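Local coordinates for sulfatase (Bacteroides fragilis CAG:558, PDB 6USS), which probably hydrolyses aryl sulfate esters, as a calcium-dependent arylsulfatase of the human gut microbiome, at residues N68-R71 with L72-G76; E238-K241 with A242-A246; A286-A289 with A290-G294; K297-G300 with D301-W305. The protein carries 1 engineered substitution. All blocks are in the same frame, centred on the assembly; numbering follows the deposited sequence.

Contact 1: N68-R71 with L72-G76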
loop_
_atom_site.group_PDB
_atom_site.type_symbol
_atom_site.label_atom_id
_atom_site.label_comp_id
_atom_site.label_asym_id
_atom_site.label_seq_id
_atom_site.Cartn_x
_atom_site.Cartn_y
_atom_site.Cartn_z
ATOM N N ASN A 68 11.088 26.380 15.892
ATOM C CA ASN A 68 11.264 25.834 14.546
ATOM C C ASN A 68 10.163 26.314 13.595
ATOM O O ASN A 68 10.414 26.491 12.396
ATOM C CB ASN A 68 11.307 24.310 14.597
ATOM C CG ASN A 68 12.539 23.773 15.313
ATOM O OD1 ASN A 68 13.667 23.908 14.837
ATOM N ND2 ASN A 68 12.318 23.125 16.451
ATOM N N MET A 69 8.937 26.519 14.106
ATOM C CA MET A 69 7.902 27.204 13.330
ATOM C C MET A 69 8.343 28.620 12.947
ATOM O O MET A 69 8.082 29.075 11.829
ATOM C CB MET A 69 6.584 27.257 14.123
ATOM C CG MET A 69 5.849 25.932 14.261
ATOM S SD MET A 69 4.282 26.084 15.161
ATOM C CE MET A 69 3.321 27.186 14.113
ATOM N N GLU A 70 8.989 29.347 13.869
ATOM C CA GLU A 70 9.468 30.691 13.548
ATOM C C GLU A 70 10.538 30.642 12.465
ATOM O O GLU A 70 10.514 31.433 11.512
ATOM C CB GLU A 70 10.023 31.362 14.802
ATOM C CG GLU A 70 9.011 31.664 15.862
ATOM C CD GLU A 70 9.651 32.201 17.138
ATOM O OE1 GLU A 70 10.712 32.856 17.046
ATOM O OE2 GLU A 70 9.087 31.978 18.231
ATOM N N ARG A 71 11.495 29.725 12.622
ATOM C CA ARG A 71 12.491 29.433 11.595
ATOM C C ARG A 71 11.838 29.170 10.231
ATOM O O ARG A 71 12.212 29.779 9.220
ATOM C CB ARG A 71 13.325 28.229 12.060
ATOM C CG ARG A 71 14.622 27.993 11.327
ATOM C CD ARG A 71 15.555 27.066 12.116
ATOM N NE ARG A 71 16.184 26.066 11.252
ATOM C CZ ARG A 71 15.952 24.761 11.344
ATOM N NH1 ARG A 71 15.114 24.320 12.271
ATOM N NH2 ARG A 71 16.552 23.896 10.522
ATOM N N LEU A 72 10.861 28.250 10.186
ATOM C CA LEU A 72 10.189 27.927 8.925
ATOM C C LEU A 72 9.499 29.156 8.331
ATOM O O LEU A 72 9.551 29.382 7.114
ATOM C CB LEU A 72 9.192 26.784 9.142
ATOM C CG LEU A 72 8.486 26.177 7.918
ATOM C CD1 LEU A 72 9.475 25.474 7.011
ATOM C CD2 LEU A 72 7.370 25.215 8.325
ATOM N N ALA A 73 8.876 29.983 9.179
ATOM C CA ALA A 73 8.163 31.150 8.672
ATOM C C ALA A 73 9.131 32.193 8.128
ATOM O O ALA A 73 8.848 32.822 7.099
ATOM C CB ALA A 73 7.275 31.744 9.766
ATOM N N LYS A 74 10.275 32.396 8.803
ATOM C CA LYS A 74 11.284 33.323 8.285
ATOM C C LYS A 74 11.788 32.915 6.908
ATOM O O LYS A 74 12.290 33.769 6.177
ATOM C CB LYS A 74 12.478 33.460 9.248
ATOM C CG LYS A 74 12.228 34.418 10.430
ATOM C CD LYS A 74 13.388 34.385 11.458
ATOM C CE LYS A 74 12.874 34.240 12.912
ATOM N NZ LYS A 74 13.062 32.830 13.443
ATOM N N GLN A 75 11.667 31.637 6.534
ATOM C CA GLN A 75 12.043 31.171 5.208
ATOM C C GLN A 75 10.857 31.013 4.262
ATOM O O GLN A 75 11.064 30.682 3.087
ATOM C CB GLN A 75 12.792 29.848 5.317
ATOM C CG GLN A 75 13.994 29.925 6.229
ATOM C CD GLN A 75 14.412 28.554 6.771
ATOM O OE1 GLN A 75 13.573 27.761 7.229
ATOM N NE2 GLN A 75 15.714 28.281 6.739
ATOM N N GLY A 76 9.627 31.239 4.731
ATOM C CA GLY A 76 8.462 31.064 3.886
ATOM C C GLY A 76 7.366 32.097 4.073
ATOM O O GLY A 76 7.634 33.252 4.433
#

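Contact 2: E238-K241 with A242-A246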
loop_
_atom_site.group_PDB
_atom_site.type_symbol
_atom_site.label_atom_id
_atom_site.label_comp_id
_atom_site.label_asym_id
_atom_site.label_seq_id
_atom_site.Cartn_x
_atom_site.Cartn_y
_atom_site.Cartn_z
ATOM N N GLU A 238 10.658 7.345 13.200
ATOM C CA GLU A 238 10.240 6.460 12.114
ATOM C C GLU A 238 10.045 7.225 10.813
ATOM O O GLU A 238 10.309 6.690 9.733
ATOM C CB GLU A 238 8.967 5.709 12.490
ATOM C CG GLU A 238 9.154 4.806 13.693
ATOM C CD GLU A 238 10.102 3.625 13.423
ATOM O OE1 GLU A 238 9.822 2.811 12.506
ATOM O OE2 GLU A 238 11.130 3.519 14.133
ATOM N N ALA A 239 9.592 8.474 10.891
ATOM C CA ALA A 239 9.549 9.297 9.689
ATOM C C ALA A 239 10.950 9.507 9.126
ATOM O O ALA A 239 11.153 9.483 7.903
ATOM C CB ALA A 239 8.883 10.640 9.982
ATOM N N ILE A 240 11.939 9.707 9.999
ATOM C CA ILE A 240 13.283 9.923 9.493
ATOM C C ILE A 240 13.780 8.676 8.761
ATOM O O ILE A 240 14.367 8.780 7.675
ATOM C CB ILE A 240 14.218 10.373 10.631
ATOM C CG1 ILE A 240 13.849 11.813 11.035
ATOM C CG2 ILE A 240 15.674 10.280 10.195
ATOM C CD1 ILE A 240 14.870 12.518 11.910
ATOM N N LYS A 241 13.505 7.474 9.297
ATOM C CA LYS A 241 13.934 6.288 8.558
ATOM C C LYS A 241 13.144 6.088 7.280
ATOM O O LYS A 241 13.689 5.551 6.314
ATOM C CB LYS A 241 13.854 5.007 9.405
ATOM C CG LYS A 241 14.364 5.118 10.820
ATOM C CD LYS A 241 13.776 3.992 11.675
ATOM C CE LYS A 241 14.540 3.796 12.990
ATOM N NZ LYS A 241 13.812 2.801 13.851
ATOM N N ALA A 242 11.877 6.490 7.250
ATOM C CA ALA A 242 11.154 6.373 5.992
ATOM C C ALA A 242 11.760 7.280 4.932
ATOM O O ALA A 242 11.736 6.945 3.737
ATOM C CB ALA A 242 9.676 6.700 6.183
ATOM N N LEU A 243 12.329 8.413 5.365
ATOM C CA LEU A 243 12.959 9.371 4.467
ATOM C C LEU A 243 14.335 8.891 4.008
ATOM O O LEU A 243 14.704 9.072 2.837
ATOM C CB LEU A 243 13.076 10.727 5.164
ATOM C CG LEU A 243 11.810 11.571 5.265
ATOM C CD1 LEU A 243 12.098 12.901 5.957
ATOM C CD2 LEU A 243 11.230 11.811 3.886
ATOM N N ASN A 244 15.113 8.285 4.911
ATOM C CA ASN A 244 16.363 7.669 4.480
ATOM C C ASN A 244 16.099 6.586 3.434
ATOM O O ASN A 244 16.750 6.558 2.385
ATOM C CB ASN A 244 17.121 7.134 5.690
ATOM C CG ASN A 244 17.717 8.261 6.539
ATOM O OD1 ASN A 244 18.171 9.281 6.009
ATOM N ND2 ASN A 244 17.700 8.090 7.857
ATOM N N HIS A 245 15.106 5.728 3.672
ATOM C CA HIS A 245 14.722 4.735 2.673
ATOM C C HIS A 245 14.305 5.406 1.367
ATOM O O HIS A 245 14.653 4.928 0.280
ATOM C CB HIS A 245 13.592 3.854 3.221
ATOM C CG HIS A 245 13.592 2.452 2.695
ATOM N ND1 HIS A 245 13.215 1.372 3.468
ATOM C CD2 HIS A 245 13.907 1.951 1.474
ATOM C CE1 HIS A 245 13.316 0.265 2.748
ATOM N NE2 HIS A 245 13.732 0.588 1.534
ATOM N N ALA A 246 13.583 6.533 1.454
ATOM C CA ALA A 246 13.135 7.231 0.246
ATOM C C ALA A 246 14.305 7.776 -0.573
ATOM O O ALA A 246 14.195 7.915 -1.799
ATOM C CB ALA A 246 12.180 8.364 0.612
#

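Contact 3: A286-A289 with A290-G294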
loop_
_atom_site.group_PDB
_atom_site.type_symbol
_atom_site.label_atom_id
_atom_site.label_comp_id
_atom_site.label_asym_id
_atom_site.label_seq_id
_atom_site.Cartn_x
_atom_site.Cartn_y
_atom_site.Cartn_z
ATOM N N ALA A 286 1.221 23.899 31.675
ATOM C CA ALA A 286 2.580 23.435 31.422
ATOM C C ALA A 286 2.582 22.158 30.581
ATOM O O ALA A 286 3.441 21.990 29.710
ATOM C CB ALA A 286 3.328 23.212 32.733
ATOM N N ALA A 287 1.630 21.248 30.817
ATOM C CA ALA A 287 1.553 20.056 29.976
ATOM C C ALA A 287 1.153 20.409 28.541
ATOM O O ALA A 287 1.673 19.820 27.583
ATOM C CB ALA A 287 0.589 19.033 30.576
ATOM N N TYR A 288 0.229 21.359 28.361
ATOM C CA TYR A 288 -0.122 21.763 27.004
ATOM C C TYR A 288 1.090 22.357 26.294
ATOM O O TYR A 288 1.445 21.937 25.186
ATOM C CB TYR A 288 -1.292 22.756 27.022
ATOM C CG TYR A 288 -2.087 22.845 25.718
ATOM C CD1 TYR A 288 -2.828 21.759 25.245
ATOM C CD2 TYR A 288 -2.115 24.022 24.974
ATOM C CE1 TYR A 288 -3.565 21.842 24.051
ATOM C CE2 TYR A 288 -2.846 24.114 23.789
ATOM C CZ TYR A 288 -3.566 23.018 23.333
ATOM O OH TYR A 288 -4.283 23.117 22.163
ATOM N N ALA A 289 1.753 23.324 26.935
ATOM C CA ALA A 289 2.952 23.936 26.366
ATOM C C ALA A 289 3.988 22.890 25.978
ATOM O O ALA A 289 4.662 23.021 24.947
ATOM C CB ALA A 289 3.557 24.923 27.364
ATOM N N ALA A 290 4.119 21.838 26.795
ATOM C CA ALA A 290 5.095 20.798 26.519
ATOM C C ALA A 290 4.695 19.968 25.298
ATOM O O ALA A 290 5.560 19.571 24.506
ATOM C CB ALA A 290 5.281 19.925 27.758
ATOM N N LEU A 291 3.392 19.712 25.111
ATOM C CA LEU A 291 2.941 19.060 23.880
ATOM C C LEU A 291 3.271 19.916 22.665
ATOM O O LEU A 291 3.733 19.404 21.640
ATOM C CB LEU A 291 1.439 18.795 23.924
ATOM C CG LEU A 291 0.960 17.685 24.846
ATOM C CD1 LEU A 291 -0.477 17.216 24.477
ATOM C CD2 LEU A 291 1.961 16.548 24.811
ATOM N N ILE A 292 3.044 21.229 22.776
ATOM C CA ILE A 292 3.301 22.150 21.674
ATOM C C ILE A 292 4.777 22.135 21.307
ATOM O O ILE A 292 5.135 22.143 20.125
ATOM C CB ILE A 292 2.812 23.564 22.043
ATOM C CG1 ILE A 292 1.279 23.643 21.953
ATOM C CG2 ILE A 292 3.480 24.621 21.185
ATOM C CD1 ILE A 292 0.682 24.827 22.688
ATOM N N GLU A 293 5.655 22.074 22.308
ATOM C CA GLU A 293 7.078 22.170 22.024
ATOM C C GLU A 293 7.626 20.876 21.442
ATOM O O GLU A 293 8.539 20.915 20.614
ATOM C CB GLU A 293 7.859 22.560 23.283
ATOM C CG GLU A 293 9.249 23.125 22.941
ATOM C CD GLU A 293 10.184 23.316 24.139
ATOM O OE1 GLU A 293 9.703 23.431 25.289
ATOM O OE2 GLU A 293 11.417 23.372 23.910
ATOM N N GLY A 294 7.083 19.733 21.853
ATOM C CA GLY A 294 7.532 18.472 21.288
ATOM C C GLY A 294 7.075 18.298 19.853
ATOM O O GLY A 294 7.787 17.712 19.033
#

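Contact 4: K297-G300 with D301-W305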
loop_
_atom_site.group_PDB
_atom_site.type_symbol
_atom_site.label_atom_id
_atom_site.label_comp_id
_atom_site.label_asym_id
_atom_site.label_seq_id
_atom_site.Cartn_x
_atom_site.Cartn_y
_atom_site.Cartn_z
ATOM N N LYS A 297 9.613 20.317 18.095
ATOM C CA LYS A 297 10.886 19.612 17.991
ATOM C C LYS A 297 10.868 18.655 16.816
ATOM O O LYS A 297 11.872 18.504 16.107
ATOM C CB LYS A 297 11.186 18.851 19.280
ATOM C CG LYS A 297 12.440 17.988 19.217
ATOM C CD LYS A 297 12.548 17.087 20.452
ATOM C CE LYS A 297 13.828 16.245 20.455
ATOM N NZ LYS A 297 13.955 15.331 19.297
ATOM N N SER A 298 9.723 18.001 16.597
ATOM C CA SER A 298 9.574 17.135 15.434
ATOM C C SER A 298 9.760 17.924 14.132
ATOM O O SER A 298 10.474 17.478 13.219
ATOM C CB SER A 298 8.210 16.444 15.491
ATOM O OG SER A 298 7.931 15.712 14.307
ATOM N N LEU A 299 9.133 19.109 14.037
ATOM C CA LEU A 299 9.281 19.936 12.843
ATOM C C LEU A 299 10.741 20.289 12.615
ATOM O O LEU A 299 11.256 20.182 11.496
ATOM C CB LEU A 299 8.442 21.205 12.960
ATOM C CG LEU A 299 8.550 22.206 11.796
ATOM C CD1 LEU A 299 7.792 21.732 10.554
ATOM C CD2 LEU A 299 8.070 23.565 12.217
ATOM N N GLY A 300 11.425 20.721 13.676
ATOM C CA GLY A 300 12.845 20.996 13.561
ATOM C C GLY A 300 13.641 19.788 13.106
ATOM O O GLY A 300 14.549 19.912 12.284
ATOM N N ASP A 301 13.303 18.603 13.625
ATOM C CA ASP A 301 14.086 17.407 13.317
ATOM C C ASP A 301 13.980 17.033 11.841
ATOM O O ASP A 301 14.978 16.637 11.225
ATOM C CB ASP A 301 13.643 16.229 14.191
ATOM C CG ASP A 301 14.014 16.402 15.660
ATOM O OD1 ASP A 301 14.925 17.195 15.980
ATOM O OD2 ASP A 301 13.398 15.719 16.505
ATOM N N LEU A 302 12.779 17.136 11.262
ATOM C CA LEU A 302 12.638 16.934 9.823
ATOM C C LEU A 302 13.342 18.043 9.037
ATOM O O LEU A 302 13.974 17.778 8.005
ATOM C CB LEU A 302 11.156 16.849 9.448
ATOM C CG LEU A 302 10.394 15.731 10.154
ATOM C CD1 LEU A 302 8.879 15.821 9.906
ATOM C CD2 LEU A 302 10.954 14.363 9.726
ATOM N N MET A 303 13.258 19.289 9.516
ATOM C CA MET A 303 13.921 20.385 8.817
ATOM C C MET A 303 15.436 20.191 8.805
ATOM O O MET A 303 16.098 20.477 7.796
ATOM C CB MET A 303 13.539 21.724 9.455
ATOM C CG MET A 303 12.103 22.201 9.143
ATOM S SD MET A 303 11.498 23.573 10.197
ATOM C CE MET A 303 12.404 24.977 9.512
ATOM N N ASP A 304 16.000 19.693 9.915
ATOM C CA ASP A 304 17.430 19.406 9.954
ATOM C C ASP A 304 17.759 18.212 9.083
ATOM O O ASP A 304 18.802 18.197 8.422
ATOM C CB ASP A 304 17.914 19.147 11.385
ATOM C CG ASP A 304 17.588 20.287 12.334
ATOM O OD1 ASP A 304 17.317 21.420 11.861
ATOM O OD2 ASP A 304 17.605 20.051 13.565
ATOM N N TRP A 305 16.880 17.201 9.068
ATOM C CA TRP A 305 17.101 16.068 8.179
ATOM C C TRP A 305 17.182 16.532 6.730
ATOM O O TRP A 305 18.084 16.121 5.986
ATOM C CB TRP A 305 16.015 15.001 8.353
ATOM C CG TRP A 305 16.321 13.808 7.504
ATOM C CD1 TRP A 305 17.026 12.689 7.870
ATOM C CD2 TRP A 305 15.982 13.629 6.123
ATOM N NE1 TRP A 305 17.129 11.825 6.804
ATOM C CE2 TRP A 305 16.490 12.379 5.723
ATOM C CE3 TRP A 305 15.292 14.405 5.185
ATOM C CZ2 TRP A 305 16.333 11.891 4.431
ATOM C CZ3 TRP A 305 15.131 13.910 3.900
ATOM C CH2 TRP A 305 15.652 12.666 3.537
HETATM O O HOH W 1 16.710 16.955 18.161
#

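Contact 1: N68-R71 with L72-G76
Leu-72 opens the next turn of helix 67-74 by giving its N-H to Asn-68 O, N to O 2.9 Å. Its CG lies trans to the backbone N (chi1 -173°), which turns the isobutyl group off the helix and onto Val-317, Phe-319 and Ile-361 of the central sheet. Ala-73 repeats the bond to Met-69 O, and its methyl carbon CB settles 3.5 Å from that same oxygen. Lys-74 N reaches Glu-70 O at 2.9 Å. The lysine chain then bends at its last two torsions and folds back over the preceding turn, so that NZ stands 3.6 Å from Glu-70 CB. Glu-70 OE1 is 4.3 Å from Lys-74 NZ, too far for a salt bridge, so any attraction is probably weak; the other carboxylate oxygen of Glu-70 is bonded to Ser-50. Gln-75 N makes only a weak bond to Arg-71 O, 3.3 Å. The amide oxygen OE1 of Gln-75 comes within 3.1 Å of Arg-71 O, two acceptors side by side, and is hydrogen-bonded to Arg-363. Gly-76 N bonds back to Ala-73 O at 3.0 Å, three residues away. This is the last turn of a short amphipathic helix laid against the sheet of the sulfatase alpha/beta domain.

Contact 2: E238-K241 with A242-A246
Four i to i+4 backbone bonds tie Glu-238, Ala-239, Ile-240 and Lys-241 to Ala-242, Leu-243, Asn-244 and His-245. Among them His-245 N to Lys-241 O, 3.0 Å, is the straightest, with 172° at the hydrogen. Ile-240 O is shared, since besides Asn-244 N at 2.9 Å it takes a weak bond from Leu-243 N.

Van der Waals packing here sets side-chain carbons against polar atoms. Ile-240 and Asn-244 lie side by side and point the same way, the methyl CG2 of Ile-240 3.8 Å from Asn-244 ND2. Leu-243 has CG trans to its carbonyl carbon (chi1 -77°), which brings Leu-243 CG to 3.4 Å from Ala-239 O.

A salt bridge within 238-241 joins residues three apart. Lys-241, extended beyond CG, reaches back with NZ to Glu-238 OE2, 2.8 Å, on the syn side and 24° out of the carboxylate plane; Tyr-224 OH bonds to the same oxygen.

Helix 231-247 thus has distinct sides. Ala-239, Ala-242 and Ala-246 rest on strand 159-164, with Ala-239 and Leu-243 also meeting strand 253-258. Ile-240, Leu-243 and Asn-244 meet helix 283-308, where Asn-244 OD1 bonds to Trp-305, and His-245 bonds to Glu-176 of the second subunit.

Contact 3: A286-A289 with A290-G294
Residues 286-289 run into 290-294 as regular alpha-helix, part of the long helix 283-308 of the sulfatase alpha/beta domain. Ala-290, Leu-291, Ile-292 and Glu-293 each give their N-H to the carbonyl four residues back. The bond from Ile-292 N to Tyr-288 O, 3.0 Å, is the most direct of the four, at 161° about the hydrogen and with the nitrogen close to the line of the carbonyl.

Four of the residues are alanines, 286, 287, 289 and 290. Ala-286 and Ala-289 lie against helix 273-279, both touching Tyr-276. Glu-293 adds polar links to the same helix: its chain is extended, and its OE1 forms a salt bridge with Lys-275 and a hydrogen bond with Tyr-276. Leu-291, on another side, packs on Tyr-198.

Tyr-288 reaches toward the metal site. With CG trans to the backbone N (chi1 -158°), the ring swings out from the helix; its hydroxyl is bonded to Asp-48, and Arg-333 forms a cation-pi interaction with it. The tyrosine side chain is about 6 Å from that of Asp-43, a calcium ligand, and about 10 Å from the calcium ion itself, so it borders the site without binding the metal.

One turn on, Ile-292 reaches back to this ring. Its CG1 branch, trans to the carbonyl carbon and extended, brings the terminal methyl obliquely to the ring, Ile-292 CD1 lying 3.7 Å from Tyr-288 CD2 and 3.8 Å from Tyr-288 CE2.

Contact 4: K297-G300 with D301-W305
Lys-297 and Asp-301, one turn apart on helix 283-308, slant across each other and join in a salt bridge. The lysine runs out straight from CG trans to its backbone N (chi1 175°), then kinks at the last torsion (-60°), which turns NZ back to Asp-301 OD2 at 2.9 Å. Asp-301 OD2 accepts through its syn lone pair, on the side of the other oxygen. A water bonded to Asp-301 OD1 at 2.8 Å also bonds weakly to NZ. Lys-297 NZ forms a salt bridge with Glu-233 as well; with two acidic partners it is probably kept charged.

On another side of the helix, Leu-299 and Met-303 meet at an oblique angle. Met-303 SD approaches the branch carbon CG of Leu-299, 3.6 Å away, and beyond SD the bend at chi3 sets the terminal methyl CE. Met-303 CG also packs closely over the backbone, 3.2 Å from Leu-299 O.

Beneath these side chains the regular ladder continues; its shortest bond runs from Asp-304 N to Gly-300 O, 2.8 Å.

The helix is wedged between two others and the sheet. Asp-301 and Trp-305 lean on helix 231-247, and Ser-298 OG bonds to Thr-236 there as well as to His-259. Leu-299 and Met-303 pack on helix 67-74, to which Asp-304 adds a salt bridge with Arg-71. Ser-298, Leu-299 and Leu-302 rest on Phe-39 of strand 35-41.

How the contacts relate
Contact 4 is the hub: its turns of helix 283-308 touch contact 1 through packing and the Arg-71 to Asp-304 salt bridge, and contact 2 mainly through Trp-305, while contacts 1 and 2 themselves stay about 12 Å apart at their nearest atoms. Contact 3 belongs to the same long helix but lies toward its other end, nearer the calcium. Contacts 3 and 4 are buried, yet they differ: small alanines and an aromatic-aliphatic pair in contact 3, a charged pair beside a leucine-methionine pair in contact 4. Contacts 1 and 2 are only partly buried, each with a sheet-facing apolar side and an exposed lysine, and contact 2 alone reaches the second subunit.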